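Long-range contact in conserved domain protein (Streptococcus pneumoniae, PDB 2I7R), which is of unknown function but belongs to the glyoxalase/bleomycin resistance/dioxygenase superfamily, whose members include metal-dependent enzymes and drug-binding proteins: residues T93-Q105 / G109-K118. Numbering follows the deposited sequence.
Sequences TVTDWGTESLLVQ and GLVLDFYRMK
W97 and T99 meet the C-terminal residues through a water: it donates to W97 O, accepts from K118 N and also bonds T99 OG1, so the open end of the hairpin, where W97–T99 face K118, is bridged by water. A second water links G98 O to R116 NH2. From E100 on, the strands 100-105 and 111-116 run antiparallel, and the E100–R116 pair is closed by reciprocal backbone bonds, E100 N to R116 O and R116 N to E100 O, both 2.9 Å. Their side chains add a salt bridge on the same face: R116 NH1 reaches E100 OE1 at 3.1 Å, on the anti side of the carboxylate, in the guanidinium plane but with the two group planes turned 69° apart. NH1 alone of R116 is bonded to E100, NH2 turning to the water on G98 O; E100 OE2 lies close to the like-charged D75. At L102 the backbone N–H is bonded to D113 OD1 at 3.2 Å. D113 gets there because CG stands anti to its backbone N (chi1 175°), which also brings OD1 to 3.1 Å from S101 CB. L103 CD2 presses on V111 CG1 at 3.5 Å, tighter than usual, and both residues also pack on V56 of the second subunit. On the other face V104 CG2 touches the F114 ring at its edge, 3.9 Å from CE2, while the V104–L112 backbone bonds are nearly straight. The hairpin supplies the two inner strands of the mixed sheet 65-70, 111-116, 100-105, 88-94, with helix 74-84 against the face of E100 and L102, consistent with one beta-alpha-beta-beta-beta module of the glyoxalase fold. The chemistry thus changes along the hairpin, from water and charge to apolar packing, and D113 ties the L102 N–H, through OD1, to H68 ND1 of strand 65-70, through OD2.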
# COMPACT_ATOMS: atom_id res chain seq x y z
N THR A 93 -13.23 -16.58 6.07
CA THR A 93 -14.56 -16.23 6.53
C THR A 93 -15.24 -15.43 5.44
O THR A 93 -14.59 -14.95 4.51
CB THR A 93 -14.55 -15.47 7.87
OG1 THR A 93 -13.73 -14.30 7.78
CG2 THR A 93 -14.03 -16.35 8.99
N VAL A 94 -16.55 -15.31 5.52
CA VAL A 94 -17.30 -14.64 4.47
C VAL A 94 -18.25 -13.61 5.08
O VAL A 94 -18.74 -13.80 6.19
CB VAL A 94 -18.03 -15.68 3.57
CG1 VAL A 94 -19.17 -16.36 4.33
CG2 VAL A 94 -18.53 -15.06 2.32
N THR A 95 -18.48 -12.52 4.37
CA THR A 95 -19.49 -11.58 4.81
C THR A 95 -20.83 -11.98 4.22
O THR A 95 -20.90 -12.72 3.24
CB THR A 95 -19.17 -10.12 4.37
OG1 THR A 95 -19.27 -9.98 2.94
CG2 THR A 95 -17.78 -9.70 4.86
N ASP A 96 -21.90 -11.47 4.80
CA ASP A 96 -23.22 -11.72 4.25
C ASP A 96 -23.35 -11.33 2.77
O ASP A 96 -24.27 -11.81 2.09
CB ASP A 96 -24.34 -11.10 5.11
CG ASP A 96 -25.74 -11.52 4.61
OD1 ASP A 96 -26.02 -12.76 4.58
OD2 ASP A 96 -26.53 -10.62 4.20
N TRP A 97 -22.43 -10.50 2.25
CA TRP A 97 -22.47 -10.13 0.83
C TRP A 97 -21.54 -10.96 -0.02
O TRP A 97 -21.31 -10.65 -1.16
CB TRP A 97 -22.25 -8.60 0.61
CG TRP A 97 -23.24 -7.83 1.39
CD1 TRP A 97 -24.43 -7.34 0.94
CD2 TRP A 97 -23.17 -7.52 2.78
NE1 TRP A 97 -25.10 -6.74 1.96
CE2 TRP A 97 -24.36 -6.83 3.11
CE3 TRP A 97 -22.21 -7.74 3.78
CZ2 TRP A 97 -24.63 -6.38 4.39
CZ3 TRP A 97 -22.47 -7.30 5.07
CH2 TRP A 97 -23.68 -6.62 5.36
N GLY A 98 -21.00 -12.04 0.54
CA GLY A 98 -20.18 -12.98 -0.23
C GLY A 98 -18.71 -12.63 -0.35
O GLY A 98 -18.01 -13.13 -1.24
N THR A 99 -18.22 -11.76 0.52
CA THR A 99 -16.81 -11.42 0.47
C THR A 99 -16.07 -12.38 1.35
O THR A 99 -16.20 -12.33 2.55
CB THR A 99 -16.53 -9.97 0.87
OG1 THR A 99 -17.23 -9.12 -0.05
CG2 THR A 99 -14.96 -9.68 0.84
N GLU A 100 -15.34 -13.29 0.74
CA GLU A 100 -14.59 -14.27 1.51
C GLU A 100 -13.15 -13.75 1.66
O GLU A 100 -12.57 -13.26 0.69
CB GLU A 100 -14.60 -15.63 0.82
CG GLU A 100 -14.06 -16.76 1.68
CD GLU A 100 -13.68 -17.99 0.87
OE1 GLU A 100 -13.89 -18.05 -0.37
OE2 GLU A 100 -13.19 -18.93 1.51
N SER A 101 -12.60 -13.83 2.86
CA SER A 101 -11.24 -13.39 3.08
C SER A 101 -10.43 -14.29 4.00
O SER A 101 -10.97 -15.10 4.72
CB SER A 101 -11.20 -11.94 3.58
OG SER A 101 -11.64 -11.88 4.91
N LEU A 102 -9.13 -14.10 3.94
CA LEU A 102 -8.13 -14.87 4.67
C LEU A 102 -7.02 -13.86 4.98
O LEU A 102 -6.41 -13.29 4.07
CB LEU A 102 -7.57 -15.98 3.77
CG LEU A 102 -6.32 -16.74 4.21
CD1 LEU A 102 -6.60 -17.51 5.52
CD2 LEU A 102 -5.83 -17.67 3.08
N LEU A 103 -6.80 -13.65 6.27
CA LEU A 103 -5.79 -12.71 6.75
C LEU A 103 -4.56 -13.43 7.25
O LEU A 103 -4.67 -14.32 8.10
CB LEU A 103 -6.39 -11.87 7.87
CG LEU A 103 -6.92 -10.69 7.07
CD1 LEU A 103 -8.42 -10.55 7.20
CD2 LEU A 103 -6.13 -9.39 7.36
N VAL A 104 -3.40 -13.07 6.70
CA VAL A 104 -2.16 -13.77 7.06
C VAL A 104 -1.07 -12.81 7.52
O VAL A 104 -1.03 -11.67 7.08
CB VAL A 104 -1.65 -14.72 5.91
CG1 VAL A 104 -2.83 -15.38 5.24
CG2 VAL A 104 -0.85 -13.98 4.90
N GLN A 105 -0.21 -13.26 8.43
CA GLN A 105 0.86 -12.43 8.92
C GLN A 105 1.94 -12.48 7.87
O GLN A 105 2.42 -13.57 7.55
CB GLN A 105 1.41 -12.96 10.26
CG GLN A 105 2.46 -12.05 10.91
CD GLN A 105 1.93 -10.63 11.14
OE1 GLN A 105 1.01 -10.40 11.95
NE2 GLN A 105 2.49 -9.68 10.42
N GLY A 109 6.13 -7.11 9.88
CA GLY A 109 4.94 -6.40 10.34
C GLY A 109 3.82 -6.37 9.29
O GLY A 109 2.71 -5.93 9.62
N LEU A 110 4.07 -6.82 8.05
CA LEU A 110 3.02 -6.72 6.99
C LEU A 110 1.94 -7.72 7.28
O LEU A 110 2.24 -8.79 7.79
CB LEU A 110 3.54 -6.99 5.59
CG LEU A 110 4.65 -6.04 5.14
CD1 LEU A 110 5.44 -6.64 4.03
CD2 LEU A 110 4.05 -4.72 4.80
N VAL A 111 0.71 -7.36 6.92
CA VAL A 111 -0.48 -8.22 7.01
C VAL A 111 -1.11 -8.27 5.60
O VAL A 111 -1.28 -7.25 4.92
CB VAL A 111 -1.53 -7.67 8.04
CG1 VAL A 111 -2.85 -8.50 8.00
CG2 VAL A 111 -0.94 -7.54 9.52
N LEU A 112 -1.44 -9.47 5.17
CA LEU A 112 -1.96 -9.65 3.82
C LEU A 112 -3.35 -10.24 3.92
O LEU A 112 -3.61 -11.07 4.81
CB LEU A 112 -1.04 -10.53 2.95
CG LEU A 112 0.27 -9.82 2.51
CD1 LEU A 112 1.29 -9.84 3.62
CD2 LEU A 112 0.87 -10.46 1.23
N ASP A 113 -4.23 -9.80 3.03
CA ASP A 113 -5.56 -10.40 2.89
C ASP A 113 -5.70 -10.97 1.49
O ASP A 113 -5.56 -10.24 0.51
CB ASP A 113 -6.65 -9.35 3.17
CG ASP A 113 -8.06 -9.87 2.93
OD1 ASP A 113 -8.30 -11.07 3.13
OD2 ASP A 113 -8.93 -9.07 2.56
N PHE A 114 -5.90 -12.28 1.40
CA PHE A 114 -6.31 -12.91 0.15
C PHE A 114 -7.85 -13.03 0.16
O PHE A 114 -8.41 -13.72 1.01
CB PHE A 114 -5.63 -14.28 0.00
CG PHE A 114 -4.12 -14.21 -0.01
CD1 PHE A 114 -3.43 -14.07 -1.20
CD2 PHE A 114 -3.40 -14.27 1.18
CE1 PHE A 114 -2.02 -14.02 -1.22
CE2 PHE A 114 -1.99 -14.22 1.18
CZ PHE A 114 -1.30 -14.09 -0.01
N TYR A 115 -8.52 -12.33 -0.76
CA TYR A 115 -9.97 -12.22 -0.72
C TYR A 115 -10.63 -12.38 -2.10
O TYR A 115 -9.98 -12.27 -3.12
CB TYR A 115 -10.41 -10.89 -0.05
CG TYR A 115 -10.36 -9.67 -0.97
CD1 TYR A 115 -11.53 -9.11 -1.49
CD2 TYR A 115 -9.14 -9.12 -1.35
CE1 TYR A 115 -11.46 -8.01 -2.36
CE2 TYR A 115 -9.06 -8.03 -2.18
CZ TYR A 115 -10.23 -7.48 -2.68
OH TYR A 115 -10.10 -6.41 -3.53
N ARG A 116 -11.93 -12.68 -2.10
CA ARG A 116 -12.75 -12.67 -3.31
C ARG A 116 -14.15 -12.18 -3.00
O ARG A 116 -14.61 -12.28 -1.89
CB ARG A 116 -12.78 -14.04 -4.05
CG ARG A 116 -12.98 -15.24 -3.18
CD ARG A 116 -13.33 -16.53 -4.03
NE ARG A 116 -14.67 -16.37 -4.52
CZ ARG A 116 -15.78 -16.54 -3.79
NH1 ARG A 116 -15.75 -16.99 -2.55
NH2 ARG A 116 -16.95 -16.27 -4.35
N MSE A 117 -14.82 -11.65 -4.00
CA MSE A 117 -16.15 -11.08 -3.79
C MSE A 117 -17.28 -11.80 -4.59
O MSE A 117 -16.97 -12.49 -5.54
CB MSE A 117 -16.09 -9.59 -4.11
CG MSE A 117 -15.11 -8.84 -3.20
SE MSE A 117 -15.06 -6.90 -3.51
CE MSE A 117 -13.94 -6.89 -5.12
N LYS A 118 -18.54 -11.65 -4.15
CA LYS A 118 -19.75 -12.04 -4.92
C LYS A 118 -19.40 -12.19 -6.37
O LYS A 118 -19.08 -11.20 -7.05
CB LYS A 118 -20.82 -10.93 -4.89
CG LYS A 118 -22.02 -11.10 -4.01
CD LYS A 118 -23.07 -10.09 -4.46
CE LYS A 118 -23.83 -9.48 -3.29
NZ LYS A 118 -25.18 -8.85 -3.67
OXT LYS A 118 -19.44 -13.30 -6.90
O HOH W 1 -18.95 -9.82 -2.02
O HOH W 2 -18.55 -15.70 -2.29